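Local coordinates for protein 6-phospho-beta-glucosidase BglT (Thermotoga maritima, PDB 1UP7) that hydrolyses cellobiose 6'-phosphate to glucose 6-phosphate and glucose, using NAD(+) and a manganese ion as cofactors, at residues G69-A74 / D127-T132; D234-I239 / D354-S359; A301-D306 / C338-G343. One frame throughout, in Å; residues are numbered along the deposited sequence.

Interaction 1. Residues G69-A74 / D127-T132; sequences GAVVDA and DTVRKT
Val71 and Val72, in the passage from helix 67-71 into a turn, lie against the last turn of helix 109-131, with CA atoms 6.4 Å apart for Val71 and Val129 and 5.6 Å for Val72 and Thr132. The side chain of Val71 points at the other helix and crosses that of Val129 at about a right angle, its CB 4.1 Å from Val129 CG2. Val71 CG2 sits between the backbone N and the carbonyl carbon and reaches Thr132 OG1 at 4.1 Å and, a little farther off, Thr128 CG2. Both segments belong to the NAD-binding Rossmann-type domain: Val71 also touches Ile8 on strand 4-8 of the parallel sheet, and a type I turn from Val71 to Ala74 leads the chain on to strand 76-79. Thr132 OG1 donates a 2.7 Å hydrogen bond to Thr128 O, arriving 31° out of the carbonyl plane, which ties the hydroxyl to the helix end while its oxygen rests on Val71. Val72 meets this threonine more loosely, Val72 CG2 to Thr132 CB at 4.5 Å. No hydrogen bond joins the two segments, but the turn is tethered next door, where Val71 O is bonded to Ser133 OG.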
ATOM      1  N   GLY A  69      -3.800  23.872 -35.361  1.00 18.32           N
ATOM      2  CA  GLY A  69      -3.779  23.361 -36.719  1.00 17.94           C
ATOM      3  C   GLY A  69      -2.869  22.148 -36.897  1.00 17.91           C
ATOM      4  O   GLY A  69      -3.113  21.302 -37.753  1.00 17.63           O
ATOM      5  N   ALA A  70      -1.828  22.057 -36.076  1.00 17.41           N
ATOM      6  CA  ALA A  70      -0.930  20.934 -36.150  1.00 17.33           C
ATOM      7  C   ALA A  70      -1.531  19.673 -35.512  1.00 17.40           C
ATOM      8  O   ALA A  70      -1.407  18.591 -36.093  1.00 17.03           O
ATOM      9  CB  ALA A  70       0.457  21.301 -35.566  1.00 16.11           C
ATOM     10  N   VAL A  71      -2.212  19.828 -34.374  1.00 17.36           N
ATOM     11  CA  VAL A  71      -2.625  18.699 -33.550  1.00 17.66           C
ATOM     12  C   VAL A  71      -4.049  18.214 -33.798  1.00 18.47           C
ATOM     13  O   VAL A  71      -4.397  17.100 -33.399  1.00 18.74           O
ATOM     14  CB  VAL A  71      -2.444  19.014 -32.056  1.00 17.79           C
ATOM     15  CG1 VAL A  71      -1.001  19.381 -31.764  1.00 16.86           C
ATOM     16  CG2 VAL A  71      -3.440  20.120 -31.593  1.00 16.32           C
ATOM     17  N   VAL A  72      -4.852  19.022 -34.490  1.00 19.25           N
ATOM     18  CA  VAL A  72      -6.293  18.782 -34.630  1.00 19.77           C
ATOM     19  C   VAL A  72      -6.647  17.379 -35.147  1.00 20.79           C
ATOM     20  O   VAL A  72      -7.573  16.725 -34.605  1.00 21.78           O
ATOM     21  CB  VAL A  72      -6.996  19.923 -35.462  1.00 20.21           C
ATOM     22  CG1 VAL A  72      -6.546  19.935 -36.949  1.00 18.30           C
ATOM     23  CG2 VAL A  72      -8.519  19.831 -35.358  1.00 19.78           C
ATOM     24  N   ASP A  73      -5.939  16.907 -36.174  1.00 20.83           N
ATOM     25  CA  ASP A  73      -6.224  15.572 -36.717  1.00 21.42           C
ATOM     26  C   ASP A  73      -5.079  14.575 -36.476  1.00 20.79           C
ATOM     27  O   ASP A  73      -4.950  13.569 -37.190  1.00 20.52           O
ATOM     28  CB  ASP A  73      -6.538  15.649 -38.210  1.00 22.63           C
ATOM     29  CG  ASP A  73      -7.838  16.376 -38.493  1.00 26.39           C
ATOM     30  OD1 ASP A  73      -8.855  16.093 -37.789  1.00 29.69           O
ATOM     31  OD2 ASP A  73      -7.927  17.252 -39.394  1.00 29.26           O
ATOM     32  N   ALA A  74      -4.258  14.857 -35.470  1.00 19.77           N
ATOM     33  CA  ALA A  74      -3.064  14.065 -35.228  1.00 19.38           C
ATOM     34  C   ALA A  74      -3.369  12.853 -34.353  1.00 19.29           C
ATOM     35  O   ALA A  74      -4.154  12.931 -33.406  1.00 19.89           O
ATOM     36  CB  ALA A  74      -1.978  14.932 -34.609  1.00 19.01           C
ATOM     37  N   ASP A 127      -4.107  20.890 -22.920  1.00 19.22           N
ATOM     38  CA  ASP A 127      -5.527  21.245 -22.941  1.00 20.09           C
ATOM     39  C   ASP A 127      -6.098  21.280 -24.368  1.00 19.54           C
ATOM     40  O   ASP A 127      -7.182  20.757 -24.625  1.00 19.93           O
ATOM     41  CB  ASP A 127      -5.834  22.542 -22.183  1.00 20.57           C
ATOM     42  CG  ASP A 127      -7.327  22.723 -21.948  1.00 24.44           C
ATOM     43  OD1 ASP A 127      -7.912  21.949 -21.151  1.00 28.88           O
ATOM     44  OD2 ASP A 127      -8.014  23.588 -22.540  1.00 27.12           O
ATOM     45  N   THR A 128      -5.352  21.854 -25.300  1.00 18.94           N
ATOM     46  CA  THR A 128      -5.784  21.880 -26.692  1.00 18.49           C
ATOM     47  C   THR A 128      -5.853  20.469 -27.304  1.00 18.66           C
ATOM     48  O   THR A 128      -6.814  20.152 -28.026  1.00 18.46           O
ATOM     49  CB  THR A 128      -4.850  22.795 -27.546  1.00 18.60           C
ATOM     50  OG1 THR A 128      -4.907  24.120 -27.041  1.00 18.91           O
ATOM     51  CG2 THR A 128      -5.373  22.973 -28.964  1.00 16.37           C
ATOM     52  N   VAL A 129      -4.835  19.635 -27.040  1.00 18.25           N
ATOM     53  CA  VAL A 129      -4.824  18.274 -27.569  1.00 17.98           C
ATOM     54  C   VAL A 129      -6.037  17.502 -27.035  1.00 18.63           C
ATOM     55  O   VAL A 129      -6.804  16.921 -27.806  1.00 18.97           O
ATOM     56  CB  VAL A 129      -3.493  17.541 -27.240  1.00 18.19           C
ATOM     57  CG1 VAL A 129      -3.603  16.030 -27.496  1.00 16.08           C
ATOM     58  CG2 VAL A 129      -2.317  18.170 -28.003  1.00 16.48           C
ATOM     59  N   ARG A 130      -6.229  17.533 -25.724  1.00 19.03           N
ATOM     60  CA  ARG A 130      -7.345  16.847 -25.090  1.00 20.11           C
ATOM     61  C   ARG A 130      -8.725  17.292 -25.630  1.00 20.13           C
ATOM     62  O   ARG A 130      -9.623  16.483 -25.761  1.00 20.13           O
ATOM     63  CB  ARG A 130      -7.192  16.953 -23.562  1.00 20.38           C
ATOM     64  CG  ARG A 130      -8.322  17.529 -22.752  1.00 23.14           C
ATOM     65  CD  ARG A 130      -7.909  17.886 -21.286  1.00 25.39           C
ATOM     66  NE  ARG A 130      -7.818  16.665 -20.483  1.00 27.41           N
ATOM     67  CZ  ARG A 130      -7.011  16.472 -19.452  1.00 25.94           C
ATOM     68  NH1 ARG A 130      -6.205  17.429 -19.033  1.00 25.79           N
ATOM     69  NH2 ARG A 130      -7.028  15.297 -18.838  1.00 27.30           N
ATOM     70  N   LYS A 131      -8.862  18.566 -25.988  1.00 20.24           N
ATOM     71  CA  LYS A 131     -10.159  19.084 -26.455  1.00 20.61           C
ATOM     72  C   LYS A 131     -10.377  18.841 -27.948  1.00 20.35           C
ATOM     73  O   LYS A 131     -11.467  19.045 -28.438  1.00 20.41           O
ATOM     74  CB  LYS A 131     -10.303  20.584 -26.157  1.00 20.91           C
ATOM     75  CG  LYS A 131     -10.862  20.877 -24.762  1.00 23.91           C
ATOM     76  CD  LYS A 131     -10.146  22.063 -24.090  1.00 28.10           C
ATOM     77  CE  LYS A 131     -11.122  23.209 -23.717  1.00 31.93           C
ATOM     78  NZ  LYS A 131     -10.489  24.301 -22.867  1.00 33.57           N
ATOM     79  N   THR A 132      -9.339  18.412 -28.665  1.00 20.21           N
ATOM     80  CA  THR A 132      -9.463  18.140 -30.097  1.00 19.87           C
ATOM     81  C   THR A 132      -9.235  16.659 -30.431  1.00 20.41           C
ATOM     82  O   THR A 132     -10.197  15.851 -30.397  1.00 21.27           O
ATOM     83  CB  THR A 132      -8.540  19.066 -30.945  1.00 20.06           C
ATOM     84  OG1 THR A 132      -7.202  19.030 -30.436  1.00 20.44           O
ATOM     85  CG2 THR A 132      -8.928  20.540 -30.772  1.00 19.09           C
TER

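Interaction 2. Residues D234-I239 / D354-S359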
ATOM      1  N   ASP A 234      31.650  -2.173  -7.825  1.00 20.08           N
ATOM      2  CA  ASP A 234      31.742  -3.296  -6.903  1.00 20.35           C
ATOM      3  C   ASP A 234      30.909  -3.076  -5.643  1.00 20.02           C
ATOM      4  O   ASP A 234      30.407  -4.044  -5.053  1.00 20.43           O
ATOM      5  CB  ASP A 234      33.209  -3.530  -6.570  1.00 20.70           C
ATOM      6  CG  ASP A 234      34.042  -3.863  -7.804  1.00 23.83           C
ATOM      7  OD1 ASP A 234      33.543  -4.581  -8.698  1.00 26.07           O
ATOM      8  OD2 ASP A 234      35.222  -3.472  -7.964  1.00 28.10           O
ATOM      9  N   SER A 235      30.752  -1.806  -5.257  1.00 19.39           N
ATOM     10  CA  SER A 235      30.151  -1.432  -3.980  1.00 19.47           C
ATOM     11  C   SER A 235      28.683  -1.266  -4.134  1.00 18.90           C
ATOM     12  O   SER A 235      27.897  -1.862  -3.430  1.00 19.50           O
ATOM     13  CB  SER A 235      30.763  -0.119  -3.521  1.00 18.84           C
ATOM     14  OG  SER A 235      32.121  -0.395  -3.248  1.00 22.84           O
ATOM     15  N   VAL A 236      28.329  -0.427  -5.092  1.00 18.48           N
ATOM     16  CA  VAL A 236      26.971  -0.017  -5.325  1.00 18.11           C
ATOM     17  C   VAL A 236      26.203  -1.097  -6.091  1.00 18.31           C
ATOM     18  O   VAL A 236      24.999  -1.250  -5.911  1.00 18.20           O
ATOM     19  CB  VAL A 236      26.950   1.294  -6.137  1.00 18.33           C
ATOM     20  CG1 VAL A 236      25.544   1.675  -6.538  1.00 17.31           C
ATOM     21  CG2 VAL A 236      27.608   2.428  -5.354  1.00 18.32           C
ATOM     22  N   ARG A 237      26.909  -1.821  -6.952  1.00 18.41           N
ATOM     23  CA  ARG A 237      26.333  -2.893  -7.786  1.00 19.36           C
ATOM     24  C   ARG A 237      25.107  -2.472  -8.609  1.00 19.04           C
ATOM     25  O   ARG A 237      24.154  -3.223  -8.784  1.00 19.65           O
ATOM     26  CB  ARG A 237      26.054  -4.175  -6.988  1.00 19.58           C
ATOM     27  CG  ARG A 237      27.298  -4.893  -6.525  1.00 22.10           C
ATOM     28  CD  ARG A 237      27.065  -6.375  -6.232  1.00 29.52           C
ATOM     29  NE  ARG A 237      27.384  -7.253  -7.375  1.00 35.10           N
ATOM     30  CZ  ARG A 237      28.121  -6.911  -8.451  1.00 37.10           C
ATOM     31  NH1 ARG A 237      28.633  -5.692  -8.582  1.00 37.65           N
ATOM     32  NH2 ARG A 237      28.342  -7.797  -9.414  1.00 38.25           N
ATOM     33  N   LEU A 238      25.162  -1.262  -9.127  1.00 18.83           N
ATOM     34  CA  LEU A 238      24.154  -0.725 -10.038  1.00 18.76           C
ATOM     35  C   LEU A 238      24.895   0.009 -11.157  1.00 19.12           C
ATOM     36  O   LEU A 238      25.935   0.681 -10.933  1.00 19.19           O
ATOM     37  CB  LEU A 238      23.223   0.305  -9.350  1.00 17.97           C
ATOM     38  CG  LEU A 238      22.294  -0.067  -8.180  1.00 17.23           C
ATOM     39  CD1 LEU A 238      21.575   1.179  -7.606  1.00 15.58           C
ATOM     40  CD2 LEU A 238      21.282  -1.108  -8.637  1.00 14.87           C
ATOM     41  N   ILE A 239      24.381  -0.109 -12.372  1.00 18.68           N
ATOM     42  CA  ILE A 239      24.904   0.734 -13.431  1.00 18.28           C
ATOM     43  C   ILE A 239      24.071   1.995 -13.386  1.00 18.47           C
ATOM     44  O   ILE A 239      22.854   1.956 -13.399  1.00 18.87           O
ATOM     45  CB  ILE A 239      24.858   0.073 -14.844  1.00 18.65           C
ATOM     46  CG1 ILE A 239      25.773  -1.138 -14.919  1.00 17.38           C
ATOM     47  CG2 ILE A 239      25.279   1.073 -15.932  1.00 17.39           C
ATOM     48  CD1 ILE A 239      25.203  -2.257 -15.693  1.00 17.33           C
ATOM     49  N   ASP A 354      16.540  -1.126  -5.256  1.00 17.74           N
ATOM     50  CA  ASP A 354      17.675  -1.031  -4.350  1.00 17.42           C
ATOM     51  C   ASP A 354      17.569   0.256  -3.487  1.00 17.71           C
ATOM     52  O   ASP A 354      17.251   1.328  -4.013  1.00 17.61           O
ATOM     53  CB  ASP A 354      18.946  -1.026  -5.237  1.00 17.09           C
ATOM     54  CG  ASP A 354      20.250  -1.003  -4.445  1.00 15.86           C
ATOM     55  OD1 ASP A 354      20.560   0.049  -3.861  1.00 15.32           O
ATOM     56  OD2 ASP A 354      21.031  -1.972  -4.356  1.00 15.44           O
ATOM     57  N   HIS A 355      17.853   0.161  -2.183  1.00 17.59           N
ATOM     58  CA  HIS A 355      17.707   1.308  -1.268  1.00 17.60           C
ATOM     59  C   HIS A 355      18.533   2.494  -1.720  1.00 17.66           C
ATOM     60  O   HIS A 355      18.116   3.633  -1.549  1.00 17.43           O
ATOM     61  CB  HIS A 355      18.074   0.950   0.180  1.00 17.21           C
ATOM     62  CG  HIS A 355      17.241  -0.156   0.753  1.00 18.31           C
ATOM     63  ND1 HIS A 355      17.783  -1.216   1.451  1.00 19.09           N
ATOM     64  CD2 HIS A 355      15.904  -0.368   0.725  1.00 18.79           C
ATOM     65  CE1 HIS A 355      16.817  -2.039   1.813  1.00 19.23           C
ATOM     66  NE2 HIS A 355      15.668  -1.540   1.398  1.00 20.63           N
ATOM     67  N   PHE A 356      19.697   2.226  -2.311  1.00 17.53           N
ATOM     68  CA  PHE A 356      20.605   3.280  -2.787  1.00 17.20           C
ATOM     69  C   PHE A 356      19.914   4.074  -3.878  1.00 17.65           C
ATOM     70  O   PHE A 356      19.907   5.304  -3.874  1.00 17.65           O
ATOM     71  CB  PHE A 356      21.889   2.677  -3.367  1.00 16.51           C
ATOM     72  CG  PHE A 356      22.909   3.691  -3.822  1.00 16.58           C
ATOM     73  CD1 PHE A 356      23.854   4.201  -2.932  1.00 15.21           C
ATOM     74  CD2 PHE A 356      22.937   4.135  -5.150  1.00 16.64           C
ATOM     75  CE1 PHE A 356      24.820   5.113  -3.355  1.00 16.04           C
ATOM     76  CE2 PHE A 356      23.887   5.059  -5.572  1.00 16.22           C
ATOM     77  CZ  PHE A 356      24.841   5.549  -4.665  1.00 15.46           C
ATOM     78  N   ALA A 357      19.330   3.367  -4.826  1.00 17.73           N
ATOM     79  CA  ALA A 357      18.510   4.019  -5.847  1.00 18.11           C
ATOM     80  C   ALA A 357      17.283   4.760  -5.252  1.00 18.25           C
ATOM     81  O   ALA A 357      16.973   5.875  -5.665  1.00 17.97           O
ATOM     82  CB  ALA A 357      18.081   3.032  -6.919  1.00 16.07           C
ATOM     83  N   LEU A 358      16.594   4.141  -4.299  1.00 18.37           N
ATOM     84  CA  LEU A 358      15.417   4.778  -3.689  1.00 18.41           C
ATOM     85  C   LEU A 358      15.786   6.095  -2.963  1.00 18.98           C
ATOM     86  O   LEU A 358      15.008   7.034  -2.987  1.00 19.05           O
ATOM     87  CB  LEU A 358      14.692   3.810  -2.756  1.00 17.47           C
ATOM     88  CG  LEU A 358      13.551   3.027  -3.418  1.00 17.85           C
ATOM     89  CD1 LEU A 358      13.973   2.341  -4.718  1.00 16.53           C
ATOM     90  CD2 LEU A 358      12.893   2.031  -2.454  1.00 16.56           C
ATOM     91  N   SER A 359      16.974   6.178  -2.354  1.00 18.91           N
ATOM     92  CA  SER A 359      17.355   7.395  -1.659  1.00 19.51           C
ATOM     93  C   SER A 359      17.276   8.574  -2.625  1.00 19.85           C
ATOM     94  O   SER A 359      16.751   9.647  -2.263  1.00 20.58           O
ATOM     95  CB  SER A 359      18.745   7.315  -1.048  1.00 18.72           C
ATOM     96  OG  SER A 359      19.757   7.180  -2.046  1.00 21.68           O
TER
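Val236 CG1 and Phe356 CG are both anti to their backbone N (chi1 174° and -177°), and the two side chains cross at about a right angle. Val236 CG1 lies over one face of the Phe356 ring, offset toward the rim: it is 3.8 Å from CD2 and 4.1 Å from the ring centroid, a CH-pi contact. Leu238 points toward the other segment, and its CD1 touches Phe356 CD2 obliquely at 4.1 Å and Ala357 CB at 4.0 Å. Leu238 CD1 also rests on Asp354 OD1, at 4.0 Å, while Leu238 CD2 packs on Asp354 CB. Asp354 is the N-cap of helix 355-376: OD1 accepts from Phe356 N at 2.8 Å, met on its anti side with an N-H...O angle of 140°. In the other segment, helix 230-236 gives way at Arg237, the first residue past it, whose positive phi turns the chain toward strand 239-240 of the antiparallel sheet, and Phe197 and Tyr190 of that sheet touch both Leu238 and Ala357. The contact also faces a subunit boundary, for Lys385 of the second subunit forms a salt bridge with Asp354 OD2 and a hydrogen bond with Val236 O. An alanine in place of Asp354 would probably leave Phe356 N without its capping acceptor and that lysine without its carboxylate partner.

Interaction 3. Residues A301-D306 / C338-G343; sequences AHLIRD and CYVRSG
Leu303 and Val340 make the apolar contact between helix 296-308 and strand 333-341. The leucine CG is anti to the backbone N (chi1 179°), and Leu303 CD1 beyond it meets both methyls of Val340, CG1 at 3.9 Å and CG2 at 4.1 Å, the two side chains crossing at about a right angle. Val340 CG1 also lies 3.9 Å from Asp306 C, and Asp306 CB packs on the same methyl at 4.3 Å. Backbone meets backbone beside them: Asp306 O is 3.7 Å from Arg341 CA, without a hydrogen bond across. The local axes approach to 8.1 Å at 59°, so the helix lies aslant on the three-stranded antiparallel sheet of the C-terminal domain.

In the next shell, the carboxylate of Asp306 is turned off the strand and held on both oxygens. Arg305 NH1 gives Asp306 OD1 a fairly straight hydrogen bond of 2.9 Å and OD2 a weak one, as part of a salt bridge, while OD2 also bonds to His315 NE2 on the adjoining strand 313-320. Val340 is fixed by backbone bonding to Lys313 of that strand and by side-chain contact with His315. Farther out, Arg341 turns from the helix: its NH1 bonds to Tyr339 OH at 2.8 Å, close to the guanidinium plane, and its NH2 joins Asp310 in a salt bridge and Glu183 O of the third subunit in a hydrogen bond. Ser342 OG bonds to Thr309 O and Asp310. Helix and strand thus touch through methyls and backbone, while the charged groups bond around them; Arg305 on both oxygens and His315 on OD2 would probably stabilise the buried Asp306 carboxylate as an anion.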
ATOM      1  N   ALA A 301      10.386   7.060 -32.836  1.00 18.40           N
ATOM      2  CA  ALA A 301       9.835   6.385 -33.999  1.00 18.47           C
ATOM      3  C   ALA A 301       9.487   4.932 -33.672  1.00 18.55           C
ATOM      4  O   ALA A 301       8.416   4.443 -34.062  1.00 18.44           O
ATOM      5  CB  ALA A 301      10.818   6.454 -35.182  1.00 17.77           C
ATOM      6  N   HIS A 302      10.403   4.260 -32.976  1.00 18.64           N
ATOM      7  CA  HIS A 302      10.205   2.891 -32.535  1.00 19.60           C
ATOM      8  C   HIS A 302       9.001   2.796 -31.583  1.00 18.91           C
ATOM      9  O   HIS A 302       8.173   1.887 -31.723  1.00 18.80           O
ATOM     10  CB  HIS A 302      11.501   2.355 -31.900  1.00 20.24           C
ATOM     11  CG  HIS A 302      12.481   1.819 -32.902  1.00 25.55           C
ATOM     12  ND1 HIS A 302      13.301   0.735 -32.643  1.00 28.69           N
ATOM     13  CD2 HIS A 302      12.754   2.200 -34.177  1.00 26.64           C
ATOM     14  CE1 HIS A 302      14.043   0.482 -33.708  1.00 28.65           C
ATOM     15  NE2 HIS A 302      13.730   1.356 -34.650  1.00 28.81           N
ATOM     16  N   LEU A 303       8.891   3.758 -30.661  1.00 18.33           N
ATOM     17  CA  LEU A 303       7.737   3.866 -29.763  1.00 18.57           C
ATOM     18  C   LEU A 303       6.421   3.992 -30.540  1.00 18.59           C
ATOM     19  O   LEU A 303       5.468   3.248 -30.293  1.00 18.92           O
ATOM     20  CB  LEU A 303       7.890   5.024 -28.768  1.00 17.62           C
ATOM     21  CG  LEU A 303       6.677   5.162 -27.831  1.00 18.97           C
ATOM     22  CD1 LEU A 303       6.453   3.874 -26.975  1.00 16.63           C
ATOM     23  CD2 LEU A 303       6.716   6.434 -26.938  1.00 17.63           C
ATOM     24  N   ILE A 304       6.395   4.909 -31.507  1.00 18.39           N
ATOM     25  CA  ILE A 304       5.208   5.144 -32.325  1.00 18.13           C
ATOM     26  C   ILE A 304       4.845   3.898 -33.169  1.00 18.13           C
ATOM     27  O   ILE A 304       3.695   3.509 -33.264  1.00 18.08           O
ATOM     28  CB  ILE A 304       5.383   6.440 -33.199  1.00 17.72           C
ATOM     29  CG1 ILE A 304       5.187   7.685 -32.352  1.00 17.69           C
ATOM     30  CG2 ILE A 304       4.383   6.483 -34.373  1.00 17.43           C
ATOM     31  CD1 ILE A 304       5.627   9.006 -33.041  1.00 17.63           C
ATOM     32  N   ARG A 305       5.851   3.283 -33.766  1.00 18.34           N
ATOM     33  CA  ARG A 305       5.704   2.046 -34.508  1.00 18.72           C
ATOM     34  C   ARG A 305       5.009   0.962 -33.664  1.00 19.00           C
ATOM     35  O   ARG A 305       4.047   0.349 -34.114  1.00 19.43           O
ATOM     36  CB  ARG A 305       7.092   1.589 -34.965  1.00 18.52           C
ATOM     37  CG  ARG A 305       7.154   0.397 -35.902  1.00 20.23           C
ATOM     38  CD  ARG A 305       7.902  -0.797 -35.299  1.00 22.41           C
ATOM     39  NE  ARG A 305       9.341  -0.741 -35.474  1.00 23.78           N
ATOM     40  CZ  ARG A 305      10.251  -0.867 -34.499  1.00 25.72           C
ATOM     41  NH1 ARG A 305       9.917  -1.038 -33.220  1.00 24.83           N
ATOM     42  NH2 ARG A 305      11.528  -0.812 -34.821  1.00 28.13           N
ATOM     43  N   ASP A 306       5.472   0.744 -32.434  1.00 19.14           N
ATOM     44  CA  ASP A 306       4.958  -0.359 -31.606  1.00 18.72           C
ATOM     45  C   ASP A 306       3.652   0.035 -30.908  1.00 18.68           C
ATOM     46  O   ASP A 306       2.883  -0.812 -30.480  1.00 18.81           O
ATOM     47  CB  ASP A 306       6.022  -0.879 -30.626  1.00 18.03           C
ATOM     48  CG  ASP A 306       7.280  -1.324 -31.330  1.00 18.44           C
ATOM     49  OD1 ASP A 306       7.170  -1.709 -32.515  1.00 20.04           O
ATOM     50  OD2 ASP A 306       8.431  -1.313 -30.820  1.00 17.36           O
ATOM     51  N   CYS A 338       8.355  -0.989 -20.394  1.00 17.30           N
ATOM     52  CA  CYS A 338       6.920  -1.215 -20.574  1.00 17.13           C
ATOM     53  C   CYS A 338       6.624  -2.033 -21.819  1.00 16.87           C
ATOM     54  O   CYS A 338       7.365  -2.003 -22.795  1.00 16.83           O
ATOM     55  CB  CYS A 338       6.140   0.107 -20.658  1.00 16.42           C
ATOM     56  SG  CYS A 338       6.357   1.129 -19.200  1.00 18.59           S
ATOM     57  N   TYR A 339       5.540  -2.791 -21.736  1.00 16.42           N
ATOM     58  CA  TYR A 339       5.053  -3.587 -22.837  1.00 16.14           C
ATOM     59  C   TYR A 339       4.142  -2.656 -23.630  1.00 16.49           C
ATOM     60  O   TYR A 339       3.138  -2.156 -23.130  1.00 16.75           O
ATOM     61  CB  TYR A 339       4.287  -4.784 -22.307  1.00 14.97           C
ATOM     62  CG  TYR A 339       3.648  -5.655 -23.357  1.00 12.73           C
ATOM     63  CD1 TYR A 339       4.415  -6.519 -24.137  1.00 11.54           C
ATOM     64  CD2 TYR A 339       2.269  -5.656 -23.539  1.00 11.09           C
ATOM     65  CE1 TYR A 339       3.838  -7.338 -25.065  1.00  8.75           C
ATOM     66  CE2 TYR A 339       1.666  -6.496 -24.463  1.00  9.21           C
ATOM     67  CZ  TYR A 339       2.457  -7.331 -25.231  1.00  9.42           C
ATOM     68  OH  TYR A 339       1.870  -8.156 -26.165  1.00 10.73           O
ATOM     69  N   VAL A 340       4.522  -2.391 -24.860  1.00 16.52           N
ATOM     70  CA  VAL A 340       3.857  -1.358 -25.634  1.00 16.43           C
ATOM     71  C   VAL A 340       3.112  -2.044 -26.787  1.00 16.81           C
ATOM     72  O   VAL A 340       3.707  -2.773 -27.600  1.00 17.05           O
ATOM     73  CB  VAL A 340       4.866  -0.284 -26.139  1.00 16.09           C
ATOM     74  CG1 VAL A 340       4.202   0.689 -27.098  1.00 15.42           C
ATOM     75  CG2 VAL A 340       5.487   0.480 -24.973  1.00 15.42           C
ATOM     76  N   ARG A 341       1.798  -1.849 -26.831  1.00 16.84           N
ATOM     77  CA  ARG A 341       0.992  -2.569 -27.808  1.00 17.10           C
ATOM     78  C   ARG A 341      -0.296  -1.833 -28.093  1.00 17.37           C
ATOM     79  O   ARG A 341      -1.041  -1.503 -27.180  1.00 18.08           O
ATOM     80  CB  ARG A 341       0.698  -3.960 -27.273  1.00 16.94           C
ATOM     81  CG  ARG A 341      -0.237  -4.797 -28.060  1.00 13.36           C
ATOM     82  CD  ARG A 341      -0.269  -6.219 -27.506  1.00 10.62           C
ATOM     83  NE  ARG A 341      -1.205  -7.036 -28.269  1.00 12.29           N
ATOM     84  CZ  ARG A 341      -1.331  -8.350 -28.175  1.00 10.24           C
ATOM     85  NH1 ARG A 341      -0.557  -9.051 -27.349  1.00  7.42           N
ATOM     86  NH2 ARG A 341      -2.233  -8.959 -28.937  1.00  8.32           N
ATOM     87  N   SER A 342      -0.556  -1.585 -29.369  1.00 17.44           N
ATOM     88  CA  SER A 342      -1.848  -1.071 -29.837  1.00 17.64           C
ATOM     89  C   SER A 342      -2.374   0.127 -29.050  1.00 17.98           C
ATOM     90  O   SER A 342      -3.483   0.110 -28.527  1.00 18.30           O
ATOM     91  CB  SER A 342      -2.902  -2.159 -29.840  1.00 16.84           C
ATOM     92  OG  SER A 342      -2.660  -3.042 -30.916  1.00 19.06           O
ATOM     93  N   GLY A 343      -1.581   1.174 -28.967  1.00 17.93           N
ATOM     94  CA  GLY A 343      -2.003   2.373 -28.284  1.00 18.19           C
ATOM     95  C   GLY A 343      -1.864   2.346 -26.769  1.00 18.82           C
ATOM     96  O   GLY A 343      -2.153   3.349 -26.116  1.00 18.39           O
TER

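Overall arrangement
Interaction 1 comes first along the chain, in the NAD-binding Rossmann-type domain, where it packs helix 67-71 and the turn after it against the last turn of helix 109-131, beside the parallel sheet. Interactions 2 and 3 belong to the C-terminal domain, and the chain between 234-239 and 354-359 contains both segments of interaction 3. They use different sheets: interaction 2 lies by the branched four-strand sheet, interaction 3 on the three-strand one. The centres of interactions 1 and 2 are about 42 Å apart, on opposite sides of the chain's centre. Those of interactions 2 and 3 are about 30 Å apart, and those of interactions 1 and 3 about 21 Å; none touch. Interactions 2 and 3 each meet a different neighbouring subunit, linking internal packing to the tetramer.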